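Local coordinates for DNA mismatch repair protein MutL (Aquifex aeolicus, PDB 6LZI) that probably acts in DNA mismatch repair as an endonuclease governed by ATP, which its GHKL-type (Bergerat fold) ATPase region binds, at residues I218-F223 / L292-E297; Y233-N238 / K245-F250. All coordinates share one frame; numbering follows the deposited sequence.

Contact 1: residues I218-F223 / L292-E297; sequences ITLRAF and LELVRE
Leu220 drives one methyl, CD1, into a shallow hollow on helix 292-298. The floor of this hollow is the Leu294-Val295 peptide link, 3.6 Å from CD1 at Leu294 C and 3.7 Å at Val295 N. Its walls are side chains: Leu294 CG rises 3.6 Å from Leu220 CD1, and Val295 CG2 closes another flank at 3.9 Å from the same methyl. One methyl of the strand thus rests on helix backbone as well as on two side chains. The leucine reaches this far because its CG stands beside the backbone N (chi1 -56°) and the chain then extends (chi2 168°). Strand 219-225 belongs to the five-stranded mixed sheet of the S5-like domain, which in the GHKL mismatch-repair and gyrase families follows the ATPase domain, and helix 292-298 packs on this sheet. A second bump points the other way. Leu294 CD2 drops between Leu220 and Ile218, the residue just before the strand, 3.6 Å from Ile218 CG1 and 3.8 Å from Leu220 CD1, with Ile218 CG2 more distant at 4.1 Å. Leu294 therefore slides past Ile218 and Leu220 antiparallel to each, bump beside bump, and the side chains that meet are all apolar. Phe291 also leans on Leu220, while Leu294 reaches on to Ala213 of the edge strand 209-213 and Ile218 to Leu267.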
# COMPACT_ATOMS: atom_id res chain seq x y z
N ILE A 218 -23.23 -11.33 8.10
CA ILE A 218 -22.20 -11.63 7.11
C ILE A 218 -22.53 -10.87 5.84
O ILE A 218 -23.64 -10.98 5.32
CB ILE A 218 -22.15 -13.14 6.83
CG1 ILE A 218 -21.48 -13.41 5.49
CG2 ILE A 218 -23.58 -13.73 6.86
CD1 ILE A 218 -20.06 -12.94 5.39
N THR A 219 -21.57 -10.09 5.33
CA THR A 219 -21.83 -9.26 4.16
C THR A 219 -20.76 -9.45 3.09
O THR A 219 -19.56 -9.43 3.40
CB THR A 219 -21.96 -7.79 4.57
OG1 THR A 219 -22.97 -7.69 5.59
CG2 THR A 219 -22.38 -6.94 3.39
N LEU A 220 -21.21 -9.64 1.85
CA LEU A 220 -20.34 -9.82 0.68
C LEU A 220 -20.70 -8.79 -0.38
O LEU A 220 -21.88 -8.55 -0.64
CB LEU A 220 -20.49 -11.23 0.09
CG LEU A 220 -20.25 -12.41 1.01
CD1 LEU A 220 -20.73 -13.70 0.31
CD2 LEU A 220 -18.79 -12.52 1.42
N ARG A 221 -19.68 -8.17 -0.95
CA ARG A 221 -19.80 -7.28 -2.08
C ARG A 221 -18.68 -7.67 -3.03
O ARG A 221 -17.49 -7.59 -2.66
CB ARG A 221 -19.67 -5.82 -1.63
CG ARG A 221 -19.96 -4.74 -2.67
CD ARG A 221 -19.66 -3.36 -2.09
NE ARG A 221 -20.14 -2.33 -2.97
CZ ARG A 221 -19.98 -1.02 -2.78
NH1 ARG A 221 -19.34 -0.56 -1.70
NH2 ARG A 221 -20.48 -0.19 -3.68
N ALA A 222 -19.03 -8.10 -4.25
CA ALA A 222 -18.00 -8.38 -5.24
C ALA A 222 -18.17 -7.53 -6.49
O ALA A 222 -19.25 -7.00 -6.79
CB ALA A 222 -17.99 -9.86 -5.65
N PHE A 223 -17.08 -7.45 -7.25
CA PHE A 223 -17.07 -6.84 -8.57
C PHE A 223 -16.48 -7.88 -9.50
O PHE A 223 -15.35 -8.33 -9.24
CB PHE A 223 -16.22 -5.55 -8.60
CG PHE A 223 -16.70 -4.54 -7.58
CD1 PHE A 223 -16.29 -4.64 -6.24
CD2 PHE A 223 -17.65 -3.60 -7.93
CE1 PHE A 223 -16.80 -3.73 -5.26
CE2 PHE A 223 -18.16 -2.73 -7.00
CZ PHE A 223 -17.75 -2.80 -5.65
N LEU A 292 -18.70 -19.93 2.50
CA LEU A 292 -18.47 -20.34 1.12
C LEU A 292 -19.79 -20.64 0.41
O LEU A 292 -19.90 -20.46 -0.81
CB LEU A 292 -17.51 -21.53 1.07
CG LEU A 292 -16.02 -21.22 1.31
CD1 LEU A 292 -15.17 -22.46 1.60
CD2 LEU A 292 -15.46 -20.46 0.13
N GLU A 293 -20.80 -21.06 1.17
CA GLU A 293 -22.16 -21.13 0.65
C GLU A 293 -22.62 -19.76 0.14
O GLU A 293 -23.08 -19.64 -1.00
CB GLU A 293 -23.10 -21.65 1.74
CG GLU A 293 -24.55 -21.21 1.61
CD GLU A 293 -25.48 -21.92 2.58
OE1 GLU A 293 -24.99 -22.75 3.37
OE2 GLU A 293 -26.70 -21.64 2.56
N LEU A 294 -22.50 -18.72 0.97
CA LEU A 294 -23.00 -17.41 0.56
C LEU A 294 -22.21 -16.87 -0.63
O LEU A 294 -22.76 -16.14 -1.46
CB LEU A 294 -22.98 -16.43 1.73
CG LEU A 294 -23.76 -15.12 1.54
CD1 LEU A 294 -25.22 -15.36 1.19
CD2 LEU A 294 -23.65 -14.19 2.76
N VAL A 295 -20.95 -17.27 -0.76
CA VAL A 295 -20.18 -16.87 -1.94
C VAL A 295 -20.75 -17.51 -3.19
O VAL A 295 -20.92 -16.85 -4.22
CB VAL A 295 -18.70 -17.23 -1.74
CG1 VAL A 295 -17.94 -17.00 -3.02
CG2 VAL A 295 -18.10 -16.41 -0.62
N ARG A 296 -21.04 -18.83 -3.15
CA ARG A 296 -21.64 -19.45 -4.33
C ARG A 296 -23.07 -18.95 -4.56
O ARG A 296 -23.51 -18.87 -5.70
CB ARG A 296 -21.57 -20.98 -4.22
CG ARG A 296 -22.81 -21.74 -3.77
CD ARG A 296 -22.52 -23.28 -3.66
NE ARG A 296 -22.09 -23.87 -4.93
CZ ARG A 296 -20.88 -24.37 -5.18
NH1 ARG A 296 -19.95 -24.39 -4.23
NH2 ARG A 296 -20.59 -24.87 -6.38
N GLU A 297 -23.78 -18.56 -3.50
CA GLU A 297 -25.05 -17.86 -3.67
C GLU A 297 -24.85 -16.52 -4.37
O GLU A 297 -25.58 -16.17 -5.31
CB GLU A 297 -25.72 -17.69 -2.29
CG GLU A 297 -26.81 -16.61 -2.19
CD GLU A 297 -27.66 -16.78 -0.95
OE1 GLU A 297 -28.73 -16.15 -0.86
OE2 GLU A 297 -27.28 -17.58 -0.06

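Contact 2: residues Y233-N238 / K245-F250; sequences YYVFIN and KNLKEF
Lys248 wraps round the start of strand 232-237 at Tyr233, the two side chains crossing at about a right angle. From its CB the lysine sets out with CG anti to the backbone N, and CG comes to rest 3.6 Å from Tyr233 CB and 3.8 Å from CD1 of its ring. CD carries the chain onward, and bends at chi3 (-91°) and chi4 (-75°) fold the end back over the strand. CE then lies 3.4 Å from Tyr233 O. At the tip, NZ gives that same carbonyl oxygen a weak hydrogen bond of 3.3 Å and sits in the plane of the tyrosine ring, at its edge, 3.4 Å from CD1; this is no cation-pi contact. Tyr233 N is also close, but both nitrogens are donors and do not bond. A methionine in place of Lys248 would probably leave the Tyr233 carbonyl without the weak ammonium bond. Beside Lys248 in the sequence, Leu247 packs farther along the strand: its CD2 touches Val235 CG1 at 3.5 Å, its CG meets the other methyl of Val235, and Ile237 CD1 is a looser neighbour. Leu251, a turn on, also touches Tyr233 and Val235. The strand and helix axes approach to 8.4 Å, their directions 130° apart. Helix 245-254 runs back across the sheet toward strand 260-266, which lies parallel and next to strand 232-237; this is the left-handed beta-alpha-beta crossover characteristic of the ribosomal S5 domain 2-like fold.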
# COMPACT_ATOMS: atom_id res chain seq x y z
N TYR A 233 -8.31 -13.24 -8.60
CA TYR A 233 -9.27 -13.47 -7.50
C TYR A 233 -8.74 -12.84 -6.22
O TYR A 233 -7.94 -13.45 -5.50
CB TYR A 233 -9.52 -14.96 -7.32
CG TYR A 233 -9.75 -15.61 -8.63
CD1 TYR A 233 -8.68 -16.10 -9.39
CD2 TYR A 233 -11.02 -15.71 -9.15
CE1 TYR A 233 -8.90 -16.67 -10.62
CE2 TYR A 233 -11.25 -16.30 -10.39
CZ TYR A 233 -10.19 -16.79 -11.12
OH TYR A 233 -10.41 -17.37 -12.35
N TYR A 234 -9.22 -11.61 -5.95
CA TYR A 234 -8.84 -10.81 -4.80
C TYR A 234 -9.90 -10.93 -3.71
O TYR A 234 -11.10 -10.97 -3.98
CB TYR A 234 -8.67 -9.35 -5.20
CG TYR A 234 -7.53 -9.11 -6.15
CD1 TYR A 234 -7.65 -9.41 -7.49
CD2 TYR A 234 -6.31 -8.63 -5.69
CE1 TYR A 234 -6.59 -9.22 -8.35
CE2 TYR A 234 -5.25 -8.41 -6.55
CZ TYR A 234 -5.40 -8.73 -7.88
OH TYR A 234 -4.35 -8.52 -8.73
N VAL A 235 -9.44 -11.01 -2.47
CA VAL A 235 -10.31 -11.20 -1.33
C VAL A 235 -9.88 -10.26 -0.21
O VAL A 235 -8.72 -10.30 0.23
CB VAL A 235 -10.29 -12.64 -0.80
CG1 VAL A 235 -11.23 -12.73 0.37
CG2 VAL A 235 -10.66 -13.62 -1.90
N PHE A 236 -10.81 -9.48 0.29
CA PHE A 236 -10.56 -8.58 1.40
C PHE A 236 -11.56 -8.95 2.47
O PHE A 236 -12.77 -8.88 2.22
CB PHE A 236 -10.71 -7.11 0.99
CG PHE A 236 -9.78 -6.70 -0.12
CD1 PHE A 236 -8.47 -6.31 0.16
CD2 PHE A 236 -10.20 -6.75 -1.43
CE1 PHE A 236 -7.58 -5.97 -0.85
CE2 PHE A 236 -9.30 -6.39 -2.49
CZ PHE A 236 -8.01 -5.98 -2.18
N ILE A 237 -11.07 -9.41 3.62
CA ILE A 237 -11.94 -9.73 4.75
C ILE A 237 -11.76 -8.64 5.79
O ILE A 237 -10.67 -8.46 6.34
CB ILE A 237 -11.68 -11.13 5.30
CG1 ILE A 237 -11.91 -12.17 4.18
CG2 ILE A 237 -12.65 -11.42 6.42
CD1 ILE A 237 -12.21 -13.59 4.63
N ASN A 238 -12.85 -7.92 6.05
CA ASN A 238 -12.88 -6.78 6.97
C ASN A 238 -11.72 -5.84 6.66
O ASN A 238 -10.85 -5.57 7.48
CB ASN A 238 -12.87 -7.23 8.43
CG ASN A 238 -13.92 -8.26 8.73
OD1 ASN A 238 -14.59 -8.76 7.83
ND2 ASN A 238 -14.06 -8.62 10.00
N LYS A 245 -5.61 -19.81 -0.19
CA LYS A 245 -5.77 -20.58 -1.42
C LYS A 245 -7.12 -21.28 -1.48
O LYS A 245 -7.67 -21.46 -2.57
CB LYS A 245 -4.65 -21.62 -1.55
CG LYS A 245 -3.53 -21.25 -2.53
CD LYS A 245 -2.80 -22.51 -2.98
CE LYS A 245 -3.77 -23.48 -3.65
NZ LYS A 245 -3.09 -24.70 -4.16
N ASN A 246 -7.62 -21.73 -0.32
CA ASN A 246 -8.95 -22.32 -0.22
C ASN A 246 -10.01 -21.38 -0.79
O ASN A 246 -11.00 -21.83 -1.40
CB ASN A 246 -9.22 -22.63 1.25
CG ASN A 246 -10.46 -23.48 1.46
OD1 ASN A 246 -10.37 -24.71 1.59
ND2 ASN A 246 -11.62 -22.84 1.53
N LEU A 247 -9.83 -20.07 -0.61
CA LEU A 247 -10.85 -19.14 -1.06
C LEU A 247 -10.69 -18.80 -2.55
O LEU A 247 -11.69 -18.77 -3.27
CB LEU A 247 -10.81 -17.87 -0.19
CG LEU A 247 -12.02 -16.92 -0.24
CD1 LEU A 247 -13.32 -17.69 -0.44
CD2 LEU A 247 -12.09 -16.09 1.03
N LYS A 248 -9.46 -18.61 -3.04
CA LYS A 248 -9.28 -18.25 -4.45
C LYS A 248 -9.69 -19.39 -5.37
O LYS A 248 -10.31 -19.16 -6.42
CB LYS A 248 -7.82 -17.83 -4.69
CG LYS A 248 -7.43 -17.64 -6.17
CD LYS A 248 -5.92 -17.34 -6.36
CE LYS A 248 -5.60 -15.83 -6.35
NZ LYS A 248 -5.99 -15.07 -7.63
N GLU A 249 -9.38 -20.64 -4.99
CA GLU A 249 -9.79 -21.78 -5.80
C GLU A 249 -11.30 -21.88 -5.88
O GLU A 249 -11.85 -22.25 -6.92
CB GLU A 249 -9.23 -23.09 -5.21
CG GLU A 249 -7.71 -23.23 -5.19
CD GLU A 249 -7.25 -24.52 -4.50
OE1 GLU A 249 -6.41 -25.25 -5.07
OE2 GLU A 249 -7.75 -24.80 -3.39
N PHE A 250 -12.00 -21.57 -4.78
CA PHE A 250 -13.45 -21.64 -4.78
C PHE A 250 -14.06 -20.50 -5.59
O PHE A 250 -15.12 -20.68 -6.21
CB PHE A 250 -13.96 -21.61 -3.34
CG PHE A 250 -15.46 -21.72 -3.21
CD1 PHE A 250 -16.26 -20.59 -3.29
CD2 PHE A 250 -16.06 -22.95 -2.98
CE1 PHE A 250 -17.63 -20.69 -3.17
CE2 PHE A 250 -17.43 -23.05 -2.85
CZ PHE A 250 -18.22 -21.92 -2.94

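Both contacts belong to the S5-like domain, their centres 11 Å apart, and each lays a helix on the same five-stranded mixed sheet. Strands 219-225 and 232-237 follow one another in the chain, yet strand 260-266 runs between them in the sheet. After the short strand 240-242 comes helix 245-254, then strand 260-266, and helix 292-298 last, so contact 1 closes a long excursion of the chain that contains all of contact 2. The two helices also meet directly: Leu292 packs against Leu247 and Phe250. Together they lie against the sheet as neighbouring helices, in a domain separate from the ADP pocket, none of whose residues lies in these segments.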